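Local coordinates for putative antioxidant defense protein Mlr4105 (Mesorhizobium loti, PDB 3C1L) that probably reduces peroxides as a helical antioxidant enzyme of the AhpD-like superfamily, assembled from several copies of one chain, at residues 101-106 with 114-119; 74-79 with 109-114; 124-129 with 157-162; 84-89 with 163-168. All coordinates share one frame; numbering follows the deposited sequence.

Running from the N terminus, helix 67-80 opens interaction 2 and helix 84-98 opens interaction 4 before either loop has closed. Helix 101-109 then opens interaction 1. Interaction 2 closes first, at 109-114, and interaction 1 follows at 114-119, so these two cross and share Ala114. Interaction 3 comes later, in series, when helix 152-175 returns to helix 118-132 at 157-162. The next turn, 163-168, closes interaction 4; its wide loop crosses interaction 2 and encloses interactions 1 and 3. Together they tie the connection between helices 101-109 and 118-132 to helix 67-80, and fasten helix 152-175 to helices 84-98 and 118-132.

Interaction 1 of 4, residues 101-106 with 114-119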
loop_
_atom_site.group_PDB
_atom_site.type_symbol
_atom_site.label_atom_id
_atom_site.label_comp_id
_atom_site.label_asym_id
_atom_site.label_seq_id
_atom_site.Cartn_x
_atom_site.Cartn_y
_atom_site.Cartn_z
ATOM N N PRO B 101 25.844 8.073 19.339
ATOM C CA PRO B 101 24.420 8.060 19.688
ATOM C C PRO B 101 23.480 8.561 18.578
ATOM O O PRO B 101 22.427 7.979 18.401
ATOM C CB PRO B 101 24.350 9.006 20.880
ATOM C CG PRO B 101 25.683 8.936 21.488
ATOM C CD PRO B 101 26.616 8.861 20.309
ATOM N N ALA B 102 23.846 9.639 17.878
ATOM C CA ALA B 102 23.094 10.147 16.711
ATOM C C ALA B 102 22.888 9.110 15.580
ATOM O O ALA B 102 21.779 8.960 15.038
ATOM C CB ALA B 102 23.805 11.374 16.147
ATOM N N LEU B 103 23.948 8.391 15.211
ATOM C CA LEU B 103 23.809 7.299 14.224
ATOM C C LEU B 103 22.726 6.354 14.688
ATOM O O LEU B 103 21.876 5.923 13.893
ATOM C CB LEU B 103 25.137 6.543 14.022
ATOM C CG LEU B 103 25.060 5.312 13.117
ATOM C CD1 LEU B 103 24.838 5.738 11.701
ATOM C CD2 LEU B 103 26.347 4.472 13.245
ATOM N N GLY B 104 22.739 6.015 15.978
ATOM C CA GLY B 104 21.695 5.128 16.528
ATOM C C GLY B 104 20.301 5.672 16.224
ATOM O O GLY B 104 19.436 4.954 15.752
ATOM N N GLU B 105 20.139 6.973 16.463
ATOM C CA GLU B 105 18.880 7.672 16.272
ATOM C C GLU B 105 18.497 7.745 14.781
ATOM O O GLU B 105 17.360 7.465 14.447
ATOM C CB GLU B 105 18.914 9.047 16.941
ATOM C CG GLU B 105 19.161 8.973 18.471
ATOM C CD GLU B 105 17.982 8.371 19.258
ATOM O OE1 GLU B 105 17.004 9.099 19.571
ATOM O OE2 GLU B 105 18.033 7.163 19.574
HETATM N N MSE B 106 19.439 8.030 13.897
HETATM C CA MSE B 106 19.141 8.045 12.446
HETATM C C MSE B 106 18.666 6.724 11.892
HETATM O O MSE B 106 17.754 6.689 11.055
HETATM C CB MSE B 106 20.353 8.487 11.649
HETATM C CG MSE B 106 20.714 9.926 11.905
HETATM SE SE MSE B 106 22.388 10.504 11.115
HETATM C CE MSE B 106 22.254 12.387 11.534
ATOM N N ALA B 114 21.506 9.407 7.357
ATOM C CA ALA B 114 22.890 9.173 7.797
ATOM C C ALA B 114 23.875 9.233 6.619
ATOM O O ALA B 114 23.547 8.918 5.494
ATOM C CB ALA B 114 23.003 7.864 8.540
ATOM N N ASP B 115 25.085 9.665 6.884
ATOM C CA ASP B 115 26.120 9.750 5.845
ATOM C C ASP B 115 26.775 8.376 5.720
ATOM O O ASP B 115 27.848 8.122 6.295
ATOM C CB ASP B 115 27.110 10.808 6.287
ATOM C CG ASP B 115 28.195 11.108 5.251
ATOM O OD1 ASP B 115 27.935 11.103 4.019
ATOM O OD2 ASP B 115 29.322 11.400 5.706
ATOM N N LEU B 116 26.100 7.463 5.028
ATOM C CA LEU B 116 26.569 6.092 4.879
ATOM C C LEU B 116 27.388 5.911 3.602
ATOM O O LEU B 116 27.137 6.570 2.597
ATOM C CB LEU B 116 25.376 5.149 4.840
ATOM C CG LEU B 116 24.455 5.145 6.068
ATOM C CD1 LEU B 116 23.342 4.223 5.820
ATOM C CD2 LEU B 116 25.195 4.757 7.341
ATOM N N SER B 117 28.354 4.999 3.630
ATOM C CA SER B 117 29.072 4.624 2.400
ATOM C C SER B 117 28.060 4.026 1.402
ATOM O O SER B 117 26.941 3.639 1.811
ATOM C CB SER B 117 30.164 3.603 2.723
ATOM O OG SER B 117 29.583 2.388 3.168
ATOM N N PRO B 118 28.420 3.980 0.094
ATOM C CA PRO B 118 27.674 3.280 -0.964
ATOM C C PRO B 118 27.393 1.829 -0.598
ATOM O O PRO B 118 26.293 1.369 -0.763
ATOM C CB PRO B 118 28.627 3.382 -2.181
ATOM C CG PRO B 118 29.263 4.658 -2.012
ATOM C CD PRO B 118 29.510 4.786 -0.494
ATOM N N ARG B 119 28.381 1.148 -0.013
ATOM C CA ARG B 119 28.227 -0.220 0.479
ATOM C C ARG B 119 27.070 -0.341 1.491
ATOM O O ARG B 119 26.186 -1.229 1.360
ATOM C CB ARG B 119 29.525 -0.649 1.137
ATOM C CG ARG B 119 29.558 -2.037 1.717
ATOM C CD ARG B 119 30.770 -2.193 2.598
ATOM N NE ARG B 119 30.580 -3.162 3.657
ATOM C CZ ARG B 119 30.858 -4.461 3.555
ATOM N NH1 ARG B 119 31.332 -4.988 2.433
ATOM N NH2 ARG B 119 30.644 -5.249 4.592
#
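Met106 and Leu103 meet Ala114 and Leu116 with no ring, amide or other flat side chain between them; the carboxylate of Glu105, which pairs with Arg188 of its own chain and with Arg188 of the second subunit, and the guanidinium of Arg119 both stand apart, leaving a purely apolar contact. It belongs to the connection between two consecutive helices of this AhpD-like all-helical fold, in which the chain leaving helix 101-109 doubles back past that helix before helix 118-132 begins, with Ser117 at its N-cap. The selenium of Met106, a selenomethionine, does most of the touching. Its CG stands beside the backbone N (chi1 -67°) and the chain then runs extended, which lays SE alongside the small Ala114, 3.6 Å from its CA. SE is 3.7 Å from Ala114 CB as well, so the alanine is met on backbone and methyl alike; a residue this small lets the loop pass close to the helix. The long, flexible, unbranched Met106 suits the other side, because it can follow the contour of the loop. Tyr84 of the second subunit packs on Met106. Leu116 also packs on Leu124 of helix 118-132 and so passes the contact on to the next helix. Leu103, one helical turn before Met106, comes in more loosely: its CD1 lies 4.2 Å from Ala114 CB and, where the two branched ends meet methyl to methyl, 4.5 Å from Leu116 CD2.

Interaction 2 of 4, residues 74-79 with 109-114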
loop_
_atom_site.group_PDB
_atom_site.type_symbol
_atom_site.label_atom_id
_atom_site.label_comp_id
_atom_site.label_asym_id
_atom_site.label_seq_id
_atom_site.Cartn_x
_atom_site.Cartn_y
_atom_site.Cartn_z
ATOM N N ALA B 74 19.273 -4.798 11.266
ATOM C CA ALA B 74 18.222 -5.089 12.261
ATOM C C ALA B 74 17.350 -3.885 12.512
ATOM O O ALA B 74 16.102 -3.941 12.473
ATOM C CB ALA B 74 18.882 -5.571 13.580
ATOM N N VAL B 75 18.005 -2.754 12.749
ATOM C CA VAL B 75 17.296 -1.525 13.056
ATOM C C VAL B 75 16.524 -0.921 11.831
ATOM O O VAL B 75 15.440 -0.363 12.006
ATOM C CB VAL B 75 18.249 -0.477 13.660
ATOM C CG1 VAL B 75 17.487 0.812 13.888
ATOM C CG2 VAL B 75 18.900 -0.990 14.997
ATOM N N ALA B 76 17.094 -0.974 10.632
ATOM C CA ALA B 76 16.397 -0.476 9.447
ATOM C C ALA B 76 15.121 -1.240 9.178
ATOM O O ALA B 76 14.075 -0.642 8.881
ATOM C CB ALA B 76 17.301 -0.496 8.230
ATOM N N VAL B 77 15.188 -2.569 9.300
ATOM C CA VAL B 77 14.028 -3.401 9.137
ATOM C C VAL B 77 12.976 -3.144 10.234
ATOM O O VAL B 77 11.817 -2.979 9.950
ATOM C CB VAL B 77 14.398 -4.879 9.191
ATOM C CG1 VAL B 77 13.093 -5.745 9.312
ATOM C CG2 VAL B 77 15.263 -5.228 8.034
ATOM N N SER B 78 13.428 -3.097 11.481
ATOM C CA SER B 78 12.598 -2.784 12.650
ATOM C C SER B 78 11.930 -1.407 12.607
ATOM O O SER B 78 10.822 -1.221 13.164
ATOM C CB SER B 78 13.456 -2.881 13.916
ATOM O OG SER B 78 13.944 -4.184 14.120
ATOM N N SER B 79 12.594 -0.459 11.947
ATOM C CA SER B 79 12.052 0.885 11.706
ATOM C C SER B 79 10.875 0.873 10.732
ATOM O O SER B 79 9.831 1.461 10.962
ATOM C CB SER B 79 13.130 1.785 11.114
ATOM O OG SER B 79 12.629 3.102 11.065
HETATM N N MSE B 109 15.135 6.215 12.979
HETATM C CA MSE B 109 14.191 7.195 12.414
HETATM C C MSE B 109 14.131 7.134 10.891
HETATM O O MSE B 109 13.060 7.045 10.326
HETATM C CB MSE B 109 14.577 8.589 12.876
HETATM C CG MSE B 109 14.393 8.803 14.385
HETATM SE SE MSE B 109 15.237 10.352 15.114
HETATM C CE MSE B 109 14.504 10.342 16.911
ATOM N N ASN B 110 15.291 7.196 10.238
ATOM C CA ASN B 110 15.396 7.153 8.782
ATOM C C ASN B 110 16.843 7.158 8.435
ATOM O O ASN B 110 17.523 8.179 8.537
ATOM C CB ASN B 110 14.718 8.359 8.115
ATOM C CG ASN B 110 14.455 8.149 6.647
ATOM O OD1 ASN B 110 15.244 7.528 5.929
ATOM N ND2 ASN B 110 13.330 8.696 6.179
ATOM N N PHE B 111 17.326 5.979 8.074
ATOM C CA PHE B 111 18.725 5.766 7.715
ATOM C C PHE B 111 19.216 6.589 6.535
ATOM O O PHE B 111 20.412 6.781 6.379
ATOM C CB PHE B 111 18.967 4.280 7.423
ATOM C CG PHE B 111 18.461 3.831 6.084
ATOM C CD1 PHE B 111 19.198 4.061 4.954
ATOM C CD2 PHE B 111 17.235 3.205 5.961
ATOM C CE1 PHE B 111 18.744 3.679 3.721
ATOM C CE2 PHE B 111 16.788 2.813 4.720
ATOM C CZ PHE B 111 17.538 3.050 3.603
ATOM N N ARG B 112 18.298 7.064 5.698
ATOM C CA ARG B 112 18.654 7.908 4.567
ATOM C C ARG B 112 19.242 9.249 5.002
ATOM O O ARG B 112 19.938 9.887 4.216
ATOM C CB ARG B 112 17.433 8.152 3.679
ATOM C CG ARG B 112 16.929 6.869 3.049
ATOM C CD ARG B 112 15.606 7.087 2.348
ATOM N NE ARG B 112 15.045 5.789 2.019
ATOM C CZ ARG B 112 14.316 5.041 2.838
ATOM N NH1 ARG B 112 14.015 5.467 4.051
ATOM N NH2 ARG B 112 13.889 3.862 2.425
ATOM N N ALA B 113 18.957 9.664 6.237
ATOM C CA ALA B 113 19.570 10.867 6.840
ATOM C C ALA B 113 21.025 10.642 7.289
ATOM O O ALA B 113 21.707 11.572 7.595
ATOM C CB ALA B 113 18.714 11.373 8.029
ATOM N N ALA B 114 21.506 9.407 7.357
ATOM C CA ALA B 114 22.890 9.173 7.797
ATOM C C ALA B 114 23.875 9.233 6.619
ATOM O O ALA B 114 23.547 8.918 5.494
ATOM C CB ALA B 114 23.003 7.864 8.540
#
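Ala76 and Phe111 make the main apolar touch, where Ala76 CB approaches Phe111 CD2 obliquely at 4.3 Å. It joins the C-terminal half of helix 67-80 to an Asx turn and a short 3-10 segment that follow helix 101-109 in this AhpD-like fold. A small methyl suits the helix side because it leaves room for the ring, which also packs on Leu124 and Val128 of helix 118-132. One turn along helix 67-80, Ser79 faces the backbone at Met109. Its OG, anti to its own N (chi1 -172°), is 4.0 Å from Met109 O, too far to bond, and gives its hydrogen bond to Val108 O instead; that buried hydroxyl is thereby satisfied by the end of helix 101-109. In the next shell, Arg112 braces the aromatic residue: Arg112 CG lies 3.7 Å above one face of the Phe111 ring, offset toward the rim. Behind it, Asn110 ND2 bonds to His82 O of the second subunit and to Ala135 O of the third, which fixes the amide. Asn110 OD1 then holds the arginine, accepting two hydrogens from opposite faces of the amide plane, from Arg112 N at 3.1 Å, closing the Asx turn, and from Arg112 NH1 at 3.0 Å.

Interaction 3 of 4, residues 124-129 with 157-162; sequences LEFAVK and DIASTA
Ala127 and Ala162 form the tight part of this helix-helix contact: their CB atoms are 3.9 Å apart, and Ala162 CB is also 4.1 Å from Ala127 CA. Methyls alone at these positions let the two backbones come close, and this is the nearest pair in the register. The axes of 124-129 and 157-162 come within 9.8 Å and cross at -48°. Where they diverge, Phe126 bridges the wider gap. Its ring stands anti to the backbone N (chi1 -175°), and CD2 obliquely meets Ile158 CG2, the beta-branch methyl anti to that residue's own N, at 3.9 Å. The packing is looser at Ala159, whose CB sits at the edge of the ring, near its plane, 4.3 Å from Phe126 CE2. An aromatic residue suits this position because a broad, flat ring can touch Ile158 and Ala159 at once. On the more exposed side of helix 118-132, Glu125 and Lys129 take no part, and Lys129 pairs with Asp141. Leu145 of helix 139-147 packs on Phe126, and Ala174 of the fourth subunit lies against both Phe126 and Ala159. Ala162 also touches Ile73, so helices 118-132 and 152-175 share this interface with helix 67-80.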
loop_
_atom_site.group_PDB
_atom_site.type_symbol
_atom_site.label_atom_id
_atom_site.label_comp_id
_atom_site.label_asym_id
_atom_site.label_seq_id
_atom_site.Cartn_x
_atom_site.Cartn_y
_atom_site.Cartn_z
ATOM N N LEU B 124 21.256 -1.683 2.907
ATOM C CA LEU B 124 20.087 -1.236 3.594
ATOM C C LEU B 124 18.971 -1.080 2.586
ATOM O O LEU B 124 17.842 -1.411 2.881
ATOM C CB LEU B 124 20.375 0.089 4.346
ATOM C CG LEU B 124 21.242 0.032 5.635
ATOM C CD1 LEU B 124 21.232 1.364 6.420
ATOM C CD2 LEU B 124 20.840 -1.091 6.556
ATOM N N GLU B 125 19.275 -0.606 1.387
ATOM C CA GLU B 125 18.228 -0.531 0.370
ATOM C C GLU B 125 17.732 -1.934 -0.021
ATOM O O GLU B 125 16.521 -2.128 -0.217
ATOM C CB GLU B 125 18.684 0.265 -0.860
ATOM C CG GLU B 125 18.920 1.784 -0.592
ATOM C CD GLU B 125 17.644 2.613 -0.406
ATOM O OE1 GLU B 125 16.526 2.026 -0.353
ATOM O OE2 GLU B 125 17.762 3.874 -0.312
ATOM N N PHE B 126 18.637 -2.917 -0.103
ATOM C CA PHE B 126 18.172 -4.293 -0.328
ATOM C C PHE B 126 17.227 -4.779 0.826
ATOM O O PHE B 126 16.126 -5.312 0.595
ATOM C CB PHE B 126 19.337 -5.210 -0.495
ATOM C CG PHE B 126 18.971 -6.608 -0.835
ATOM C CD1 PHE B 126 18.602 -6.945 -2.136
ATOM C CD2 PHE B 126 19.033 -7.612 0.131
ATOM C CE1 PHE B 126 18.266 -8.242 -2.478
ATOM C CE2 PHE B 126 18.669 -8.940 -0.188
ATOM C CZ PHE B 126 18.302 -9.257 -1.511
ATOM N N ALA B 127 17.671 -4.580 2.058
ATOM C CA ALA B 127 16.868 -4.918 3.268
ATOM C C ALA B 127 15.472 -4.263 3.265
ATOM O O ALA B 127 14.492 -4.901 3.653
ATOM C CB ALA B 127 17.634 -4.538 4.528
ATOM N N VAL B 128 15.382 -2.990 2.876
ATOM C CA VAL B 128 14.098 -2.286 2.716
ATOM C C VAL B 128 13.193 -2.973 1.711
ATOM O O VAL B 128 12.053 -3.283 2.024
ATOM C CB VAL B 128 14.253 -0.804 2.244
ATOM C CG1 VAL B 128 12.914 -0.257 1.832
ATOM C CG2 VAL B 128 14.856 0.064 3.335
ATOM N N LYS B 129 13.729 -3.286 0.534
ATOM C CA LYS B 129 12.951 -4.016 -0.501
ATOM C C LYS B 129 12.548 -5.429 -0.065
ATOM O O LYS B 129 11.436 -5.844 -0.241
ATOM C CB LYS B 129 13.706 -4.092 -1.854
ATOM C CG LYS B 129 12.779 -4.562 -2.964
ATOM C CD LYS B 129 13.324 -4.443 -4.312
ATOM C CE LYS B 129 12.313 -4.956 -5.318
ATOM N NZ LYS B 129 12.936 -4.990 -6.685
ATOM N N ASP B 157 24.167 -13.397 3.892
ATOM C CA ASP B 157 24.117 -12.905 5.281
ATOM C C ASP B 157 23.204 -11.682 5.445
ATOM O O ASP B 157 22.489 -11.521 6.474
ATOM C CB ASP B 157 25.522 -12.581 5.785
ATOM C CG ASP B 157 26.382 -13.812 6.015
ATOM O OD1 ASP B 157 25.839 -14.909 6.202
ATOM O OD2 ASP B 157 27.635 -13.687 6.018
ATOM N N ILE B 158 23.224 -10.813 4.440
ATOM C CA ILE B 158 22.328 -9.632 4.438
ATOM C C ILE B 158 20.889 -10.115 4.413
ATOM O O ILE B 158 20.036 -9.652 5.205
ATOM C CB ILE B 158 22.579 -8.646 3.241
ATOM C CG1 ILE B 158 24.008 -8.034 3.326
ATOM C CG2 ILE B 158 21.425 -7.588 3.159
ATOM C CD1 ILE B 158 24.682 -7.588 1.931
ATOM N N ALA B 159 20.616 -11.063 3.521
ATOM C CA ALA B 159 19.248 -11.562 3.332
ATOM C C ALA B 159 18.759 -12.257 4.600
ATOM O O ALA B 159 17.650 -12.041 4.990
ATOM C CB ALA B 159 19.127 -12.471 2.139
ATOM N N SER B 160 19.627 -13.068 5.223
ATOM C CA SER B 160 19.324 -13.769 6.480
ATOM C C SER B 160 19.069 -12.845 7.648
ATOM O O SER B 160 18.210 -13.095 8.498
ATOM C CB SER B 160 20.479 -14.678 6.868
ATOM O OG SER B 160 20.491 -15.846 6.088
ATOM N N THR B 161 19.866 -11.788 7.716
ATOM C CA THR B 161 19.777 -10.850 8.804
ATOM C C THR B 161 18.456 -10.128 8.648
ATOM O O THR B 161 17.699 -10.028 9.612
ATOM C CB THR B 161 20.994 -9.855 8.875
ATOM O OG1 THR B 161 22.255 -10.590 8.916
ATOM C CG2 THR B 161 20.864 -8.997 10.099
ATOM N N ALA B 162 18.181 -9.649 7.440
ATOM C CA ALA B 162 16.966 -8.889 7.182
ATOM C C ALA B 162 15.694 -9.771 7.396
ATOM O O ALA B 162 14.760 -9.368 8.081
ATOM C CB ALA B 162 17.046 -8.187 5.765
#

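Interaction 4 of 4, residues 84-89 with 163-168; sequences YYCLTA and AFFNMS
A cysteine sulfur at the edge of an aromatic ring is the unusual feature here: Cys86 SG lies 5.5 Å from the centroid of the Phe165 ring, 86° off its normal, hence almost in the ring plane. The sequence around Cys86 fits the Cys-X-X-Cys-X-X-X-His motif of the AhpD-like superfamily, with Cys86 as the second cysteine and His90 as the histidine; in relatives this motif carries the redox chemistry, and a similar role here would be consistent with the family but is inferred. The contact joins the first turns of helix 84-98 to helix 152-175. SG is 4.3 Å from both Phe165 CD1 and Ser168 CB, so one polarisable atom touches both the ring edge and the serine. Phe165 suits the place because its flat ring offers an edge to the sulfur while His90 meets it edge-to-face and Phe164 CD2 lies 3.7 Å above one of its faces, offset toward the rim. Ser168, partly exposed, lies near a bound di(hydroxyethyl)ether that probably came from the crystallisation liquor. A compact serine suits the spot because its hydroxyl folds back on its own helix, with chi1 at -67° directing OG to Phe164 O, 3.0 Å away.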
loop_
_atom_site.group_PDB
_atom_site.type_symbol
_atom_site.label_atom_id
_atom_site.label_comp_id
_atom_site.label_asym_id
_atom_site.label_seq_id
_atom_site.Cartn_x
_atom_site.Cartn_y
_atom_site.Cartn_z
ATOM N N TYR B 84 8.818 -1.772 18.495
ATOM C CA TYR B 84 9.322 -1.190 19.734
ATOM C C TYR B 84 10.434 -2.006 20.439
ATOM O O TYR B 84 11.419 -1.440 20.946
ATOM C CB TYR B 84 8.159 -1.010 20.686
ATOM C CG TYR B 84 8.560 -0.456 22.011
ATOM C CD1 TYR B 84 9.321 0.704 22.094
ATOM C CD2 TYR B 84 8.176 -1.089 23.196
ATOM C CE1 TYR B 84 9.707 1.217 23.314
ATOM C CE2 TYR B 84 8.549 -0.571 24.406
ATOM C CZ TYR B 84 9.297 0.581 24.456
ATOM O OH TYR B 84 9.661 1.066 25.668
ATOM N N TYR B 85 10.287 -3.320 20.461
ATOM C CA TYR B 85 11.240 -4.177 21.130
ATOM C C TYR B 85 12.596 -4.005 20.468
ATOM O O TYR B 85 13.634 -3.719 21.124
ATOM C CB TYR B 85 10.819 -5.682 21.133
ATOM C CG TYR B 85 11.778 -6.468 22.020
ATOM C CD1 TYR B 85 13.011 -6.914 21.542
ATOM C CD2 TYR B 85 11.498 -6.669 23.349
ATOM C CE1 TYR B 85 13.922 -7.563 22.401
ATOM C CE2 TYR B 85 12.399 -7.326 24.200
ATOM C CZ TYR B 85 13.602 -7.759 23.725
ATOM O OH TYR B 85 14.475 -8.391 24.627
ATOM N N CYS B 86 12.570 -4.133 19.156
ATOM C CA CYS B 86 13.776 -4.260 18.402
ATOM C C CYS B 86 14.426 -2.952 18.167
ATOM O O CYS B 86 15.658 -2.888 18.184
ATOM C CB CYS B 86 13.514 -4.956 17.090
ATOM S SG CYS B 86 13.121 -6.725 17.306
ATOM N N LEU B 87 13.626 -1.895 18.010
ATOM C CA LEU B 87 14.203 -0.576 17.874
ATOM C C LEU B 87 14.938 -0.128 19.150
ATOM O O LEU B 87 16.015 0.484 19.082
ATOM C CB LEU B 87 13.145 0.440 17.439
ATOM C CG LEU B 87 12.666 0.288 15.998
ATOM C CD1 LEU B 87 11.444 1.162 15.692
ATOM C CD2 LEU B 87 13.821 0.603 15.016
ATOM N N THR B 88 14.350 -0.453 20.297
ATOM C CA THR B 88 14.960 -0.210 21.579
ATOM C C THR B 88 16.294 -0.958 21.789
ATOM O O THR B 88 17.295 -0.339 22.176
ATOM C CB THR B 88 13.962 -0.544 22.696
ATOM O OG1 THR B 88 12.875 0.354 22.593
ATOM C CG2 THR B 88 14.585 -0.439 24.111
ATOM N N ALA B 89 16.283 -2.268 21.548
ATOM C CA ALA B 89 17.378 -3.174 21.854
ATOM C C ALA B 89 18.542 -3.068 20.886
ATOM O O ALA B 89 19.695 -3.054 21.294
ATOM C CB ALA B 89 16.848 -4.624 21.891
ATOM N N ALA B 163 15.762 -11.002 6.915
ATOM C CA ALA B 163 14.726 -12.023 7.095
ATOM C C ALA B 163 14.394 -12.295 8.558
ATOM O O ALA B 163 13.233 -12.292 8.948
ATOM C CB ALA B 163 15.146 -13.339 6.387
ATOM N N PHE B 164 15.437 -12.523 9.361
ATOM C CA PHE B 164 15.320 -12.848 10.783
ATOM C C PHE B 164 14.608 -11.791 11.551
ATOM O O PHE B 164 13.820 -12.101 12.420
ATOM C CB PHE B 164 16.728 -13.012 11.385
ATOM C CG PHE B 164 16.729 -13.397 12.807
ATOM C CD1 PHE B 164 16.577 -14.719 13.180
ATOM C CD2 PHE B 164 16.927 -12.447 13.794
ATOM C CE1 PHE B 164 16.606 -15.073 14.554
ATOM C CE2 PHE B 164 16.949 -12.808 15.155
ATOM C CZ PHE B 164 16.795 -14.094 15.523
ATOM N N PHE B 165 14.867 -10.542 11.201
ATOM C CA PHE B 165 14.182 -9.409 11.839
ATOM C C PHE B 165 12.752 -9.178 11.460
ATOM O O PHE B 165 11.942 -8.740 12.280
ATOM C CB PHE B 165 15.066 -8.153 11.803
ATOM C CG PHE B 165 16.138 -8.233 12.879
ATOM C CD1 PHE B 165 15.820 -7.939 14.181
ATOM C CD2 PHE B 165 17.332 -8.810 12.621
ATOM C CE1 PHE B 165 16.736 -8.090 15.188
ATOM C CE2 PHE B 165 18.262 -8.968 13.605
ATOM C CZ PHE B 165 17.961 -8.605 14.908
ATOM N N ASN B 166 12.419 -9.522 10.230
ATOM C CA ASN B 166 11.037 -9.643 9.858
ATOM C C ASN B 166 10.269 -10.691 10.663
ATOM O O ASN B 166 9.102 -10.527 10.927
ATOM C CB ASN B 166 10.950 -9.911 8.375
ATOM C CG ASN B 166 11.067 -8.623 7.590
ATOM O OD1 ASN B 166 10.084 -7.914 7.495
ATOM N ND2 ASN B 166 12.285 -8.270 7.117
HETATM N N MSE B 167 10.946 -11.766 11.067
HETATM C CA MSE B 167 10.347 -12.733 11.952
HETATM C C MSE B 167 10.258 -12.195 13.382
HETATM O O MSE B 167 9.232 -12.338 14.004
HETATM C CB MSE B 167 11.116 -14.081 11.955
HETATM C CG MSE B 167 10.849 -14.933 13.191
HETATM SE SE MSE B 167 11.716 -16.633 13.109
HETATM C CE MSE B 167 10.476 -17.475 14.384
ATOM N N SER B 168 11.369 -11.662 13.869
ATOM C CA SER B 168 11.545 -11.168 15.231
ATOM C C SER B 168 10.553 -10.056 15.547
ATOM O O SER B 168 9.978 -10.012 16.662
ATOM C CB SER B 168 12.958 -10.561 15.418
ATOM O OG SER B 168 13.997 -11.517 15.348
#